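Local coordinates for unsaturated glucuronyl hydrolase (Streptococcus agalactiae, PDB 2ZZR), which hydrolyses unsaturated disaccharides of chondroitin, hyaluronan and heparin, releasing the unsaturated uronic acid by cleaving (1->3) and (1->4) glycosidic bonds, at residues N70-W78 against L89-F100. Residues are numbered along the deposited sequence; the frame is centred on the assembly and turned at random.
Sequences NGFWTGCLW and LKNIAHKNVLSF
W78 lays its indole over A93, whose CB sits over the face, close to the ring normal and 3.5 Å from the centroid of the six-membered ring, a CH-pi contact. The W78 side chain sets out away from helix 87-105; with CG beside the backbone N and anti to the carbonyl carbon, the long indole still returns to cover A93. V97 CG2 meets the indole edge at W78 CZ2 (4.2 Å), while the CG of K90 lies beside W78 CZ3. W78 NE1 makes a weak hydrogen bond to S122 O, and A125 and E126 of helix 115-130 also touch the ring.

L77 carries the apolar packing next to A93: its CB is 4.0 Å from A93 CB, and its CD1 reaches I92 CG2 at 3.7 Å. I43 of helix 25-46 also touches L77.

The side-chain hydrogen bond between the two segments runs from N96 ND2 to T74 OG1 (2.8 Å). It is bent, 137° at the hydrogen, and the hydroxyl oxygen lies 27° out of the amide plane. The same ND2 comes within 3.3 Å of W73 CD1. F100 turns a ring edge to this hydroxyl, CE1 lying 3.4 Å from T74 OG1, and its CZ reaches the backbone at N70 and G71.

The short segments run nearly antiparallel (153°) with axes 9.2 Å apart, as a helical hairpin of the alpha barrel of glycoside hydrolase family 88. The small A93 side chain probably helps the W78 ring come close, and the N96-T74 bond pairs two polar groups within a largely apolar, buried interface.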
loop_
_atom_site.group_PDB
_atom_site.type_symbol
_atom_site.label_atom_id
_atom_site.label_comp_id
_atom_site.label_asym_id
_atom_site.label_seq_id
_atom_site.Cartn_x
_atom_site.Cartn_y
_atom_site.Cartn_z
ATOM N N ASN A 70 8.634 -9.141 -0.783
ATOM C CA ASN A 70 8.311 -10.581 -0.779
ATOM C C ASN A 70 6.923 -10.917 -0.234
ATOM O O ASN A 70 6.273 -11.844 -0.726
ATOM C CB ASN A 70 9.357 -11.378 -0.014
ATOM C CG ASN A 70 10.731 -11.245 -0.620
ATOM O OD1 ASN A 70 11.154 -12.079 -1.430
ATOM N ND2 ASN A 70 11.428 -10.185 -0.251
ATOM N N GLY A 71 6.485 -10.158 0.765
ATOM C CA GLY A 71 5.178 -10.358 1.408
ATOM C C GLY A 71 3.987 -10.169 0.487
ATOM O O GLY A 71 2.931 -10.768 0.719
ATOM N N PHE A 72 4.146 -9.343 -0.551
ATOM C CA PHE A 72 3.074 -9.087 -1.517
ATOM C C PHE A 72 2.740 -10.327 -2.341
ATOM O O PHE A 72 1.580 -10.546 -2.689
ATOM C CB PHE A 72 3.408 -7.906 -2.436
ATOM C CG PHE A 72 3.500 -6.589 -1.719
ATOM C CD1 PHE A 72 2.382 -6.048 -1.075
ATOM C CD2 PHE A 72 4.702 -5.884 -1.685
ATOM C CE1 PHE A 72 2.462 -4.824 -0.407
ATOM C CE2 PHE A 72 4.792 -4.661 -1.016
ATOM C CZ PHE A 72 3.671 -4.132 -0.378
ATOM N N TRP A 73 3.754 -11.139 -2.636
ATOM C CA TRP A 73 3.538 -12.425 -3.305
ATOM C C TRP A 73 2.657 -13.339 -2.441
ATOM O O TRP A 73 1.610 -13.811 -2.896
ATOM C CB TRP A 73 4.879 -13.098 -3.638
ATOM C CG TRP A 73 4.757 -14.558 -4.017
ATOM C CD1 TRP A 73 5.268 -15.626 -3.334
ATOM C CD2 TRP A 73 4.071 -15.102 -5.159
ATOM N NE1 TRP A 73 4.951 -16.800 -3.981
ATOM C CE2 TRP A 73 4.217 -16.509 -5.100
ATOM C CE3 TRP A 73 3.356 -14.537 -6.226
ATOM C CZ2 TRP A 73 3.668 -17.363 -6.068
ATOM C CZ3 TRP A 73 2.804 -15.388 -7.194
ATOM C CH2 TRP A 73 2.969 -16.787 -7.104
ATOM N N THR A 74 3.076 -13.558 -1.197
ATOM C CA THR A 74 2.323 -14.374 -0.242
ATOM C C THR A 74 0.907 -13.818 -0.050
ATOM O O THR A 74 -0.059 -14.582 0.019
ATOM C CB THR A 74 3.042 -14.480 1.114
ATOM O OG1 THR A 74 4.436 -14.763 0.906
ATOM C CG2 THR A 74 2.421 -15.589 1.977
ATOM N N GLY A 75 0.789 -12.488 0.006
ATOM C CA GLY A 75 -0.528 -11.838 0.087
ATOM C C GLY A 75 -1.461 -12.176 -1.065
ATOM O O GLY A 75 -2.662 -12.389 -0.850
ATOM N N CYS A 76 -0.924 -12.219 -2.288
ATOM C CA CYS A 76 -1.708 -12.633 -3.464
ATOM C C CYS A 76 -2.230 -14.057 -3.265
ATOM O O CYS A 76 -3.400 -14.347 -3.545
ATOM C CB CYS A 76 -0.882 -12.568 -4.757
ATOM S SG CYS A 76 -0.519 -10.895 -5.377
ATOM N N LEU A 77 -1.359 -14.936 -2.776
ATOM C CA LEU A 77 -1.740 -16.329 -2.512
ATOM C C LEU A 77 -2.855 -16.445 -1.468
ATOM O O LEU A 77 -3.810 -17.207 -1.667
ATOM C CB LEU A 77 -0.526 -17.160 -2.087
ATOM C CG LEU A 77 0.652 -17.187 -3.067
ATOM C CD1 LEU A 77 1.773 -18.067 -2.522
ATOM C CD2 LEU A 77 0.234 -17.610 -4.469
ATOM N N TRP A 78 -2.740 -15.697 -0.370
ATOM C CA TRP A 78 -3.761 -15.732 0.685
ATOM C C TRP A 78 -5.092 -15.164 0.199
ATOM O O TRP A 78 -6.154 -15.700 0.530
ATOM C CB TRP A 78 -3.317 -15.005 1.961
ATOM C CG TRP A 78 -2.287 -15.724 2.784
ATOM C CD1 TRP A 78 -1.095 -15.219 3.224
ATOM C CD2 TRP A 78 -2.355 -17.074 3.268
ATOM N NE1 TRP A 78 -0.420 -16.165 3.959
ATOM C CE2 TRP A 78 -1.166 -17.317 3.996
ATOM C CE3 TRP A 78 -3.300 -18.106 3.148
ATOM C CZ2 TRP A 78 -0.892 -18.552 4.599
ATOM C CZ3 TRP A 78 -3.030 -19.331 3.753
ATOM C CH2 TRP A 78 -1.841 -19.541 4.475
ATOM N N LEU A 89 -2.984 -23.652 -2.307
ATOM C CA LEU A 89 -2.576 -22.265 -2.073
ATOM C C LEU A 89 -2.082 -22.065 -0.647
ATOM O O LEU A 89 -1.049 -21.431 -0.426
ATOM C CB LEU A 89 -3.725 -21.303 -2.388
ATOM C CG LEU A 89 -4.158 -21.234 -3.852
ATOM C CD1 LEU A 89 -5.438 -20.439 -3.981
ATOM C CD2 LEU A 89 -3.073 -20.640 -4.740
ATOM N N LYS A 90 -2.822 -22.608 0.314
ATOM C CA LYS A 90 -2.432 -22.562 1.716
ATOM C C LYS A 90 -1.080 -23.238 1.931
ATOM O O LYS A 90 -0.235 -22.730 2.672
ATOM C CB LYS A 90 -3.502 -23.218 2.595
ATOM C CG LYS A 90 -3.109 -23.355 4.048
ATOM C CD LYS A 90 -4.171 -24.086 4.840
ATOM C CE LYS A 90 -3.746 -24.258 6.287
ATOM N NZ LYS A 90 -4.889 -24.696 7.136
ATOM N N ASN A 91 -0.881 -24.382 1.280
ATOM C CA ASN A 91 0.383 -25.100 1.383
ATOM C C ASN A 91 1.584 -24.242 1.009
ATOM O O ASN A 91 2.557 -24.176 1.764
ATOM C CB ASN A 91 0.355 -26.378 0.543
ATOM C CG ASN A 91 -0.447 -27.484 1.196
ATOM O OD1 ASN A 91 -0.759 -27.427 2.390
ATOM N ND2 ASN A 91 -0.778 -28.509 0.415
ATOM N N ILE A 92 1.513 -23.577 -0.140
ATOM C CA ILE A 92 2.638 -22.750 -0.589
ATOM C C ILE A 92 2.757 -21.466 0.238
ATOM O O ILE A 92 3.859 -21.079 0.625
ATOM C CB ILE A 92 2.638 -22.485 -2.128
ATOM C CG1 ILE A 92 3.896 -21.711 -2.560
ATOM C CG2 ILE A 92 1.359 -21.785 -2.591
ATOM C CD1 ILE A 92 5.228 -22.406 -2.202
ATOM N N ALA A 93 1.619 -20.837 0.536
ATOM C CA ALA A 93 1.614 -19.603 1.326
ATOM C C ALA A 93 2.163 -19.830 2.736
ATOM O O ALA A 93 2.910 -18.999 3.263
ATOM C CB ALA A 93 0.212 -18.995 1.364
ATOM N N HIS A 94 1.821 -20.964 3.344
ATOM C CA HIS A 94 2.331 -21.260 4.677
ATOM C C HIS A 94 3.827 -21.577 4.679
ATOM O O HIS A 94 4.518 -21.308 5.666
ATOM C CB HIS A 94 1.555 -22.378 5.372
ATOM C CG HIS A 94 2.063 -22.672 6.746
ATOM N ND1 HIS A 94 1.911 -21.794 7.799
ATOM C CD2 HIS A 94 2.764 -23.723 7.232
ATOM C CE1 HIS A 94 2.477 -22.302 8.879
ATOM N NE2 HIS A 94 3.005 -23.471 8.560
ATOM N N LYS A 95 4.317 -22.158 3.585
ATOM C CA LYS A 95 5.754 -22.336 3.407
ATOM C C LYS A 95 6.461 -20.980 3.336
ATOM O O LYS A 95 7.532 -20.807 3.931
ATOM C CB LYS A 95 6.052 -23.193 2.179
ATOM C CG LYS A 95 5.869 -24.686 2.452
ATOM C CD LYS A 95 6.082 -25.510 1.206
ATOM C CE LYS A 95 5.637 -26.948 1.433
ATOM N NZ LYS A 95 5.529 -27.681 0.143
ATOM N N ASN A 96 5.848 -20.021 2.635
ATOM C CA ASN A 96 6.334 -18.631 2.647
ATOM C C ASN A 96 6.398 -18.098 4.076
ATOM O O ASN A 96 7.404 -17.525 4.489
ATOM C CB ASN A 96 5.446 -17.712 1.798
ATOM C CG ASN A 96 5.627 -17.904 0.307
ATOM O OD1 ASN A 96 6.404 -18.757 -0.157
ATOM N ND2 ASN A 96 4.891 -17.116 -0.466
ATOM N N VAL A 97 5.321 -18.298 4.834
ATOM C CA VAL A 97 5.275 -17.910 6.247
ATOM C C VAL A 97 6.466 -18.462 7.044
ATOM O O VAL A 97 7.077 -17.745 7.839
ATOM C CB VAL A 97 3.922 -18.313 6.904
ATOM C CG1 VAL A 97 3.967 -18.136 8.414
ATOM C CG2 VAL A 97 2.784 -17.499 6.294
ATOM N N LEU A 98 6.798 -19.735 6.827
ATOM C CA LEU A 98 7.924 -20.342 7.537
ATOM C C LEU A 98 9.252 -19.687 7.147
ATOM O O LEU A 98 10.127 -19.493 7.997
ATOM C CB LEU A 98 7.957 -21.860 7.325
ATOM C CG LEU A 98 6.796 -22.640 7.972
ATOM C CD1 LEU A 98 6.901 -24.140 7.672
ATOM C CD2 LEU A 98 6.731 -22.401 9.470
ATOM N N SER A 99 9.370 -19.326 5.869
ATOM C CA SER A 99 10.508 -18.564 5.358
ATOM C C SER A 99 10.605 -17.190 6.024
ATOM O O SER A 99 11.694 -16.749 6.389
ATOM C CB SER A 99 10.415 -18.412 3.836
ATOM O OG SER A 99 11.440 -17.568 3.332
ATOM N N PHE A 100 9.469 -16.510 6.172
ATOM C CA PHE A 100 9.443 -15.228 6.888
ATOM C C PHE A 100 9.835 -15.375 8.357
ATOM O O PHE A 100 10.530 -14.524 8.907
ATOM C CB PHE A 100 8.082 -14.533 6.731
ATOM C CG PHE A 100 7.884 -13.903 5.383
ATOM C CD1 PHE A 100 7.035 -14.480 4.445
ATOM C CD2 PHE A 100 8.561 -12.734 5.041
ATOM C CE1 PHE A 100 6.854 -13.908 3.190
ATOM C CE2 PHE A 100 8.393 -12.154 3.790
ATOM C CZ PHE A 100 7.539 -12.740 2.859
#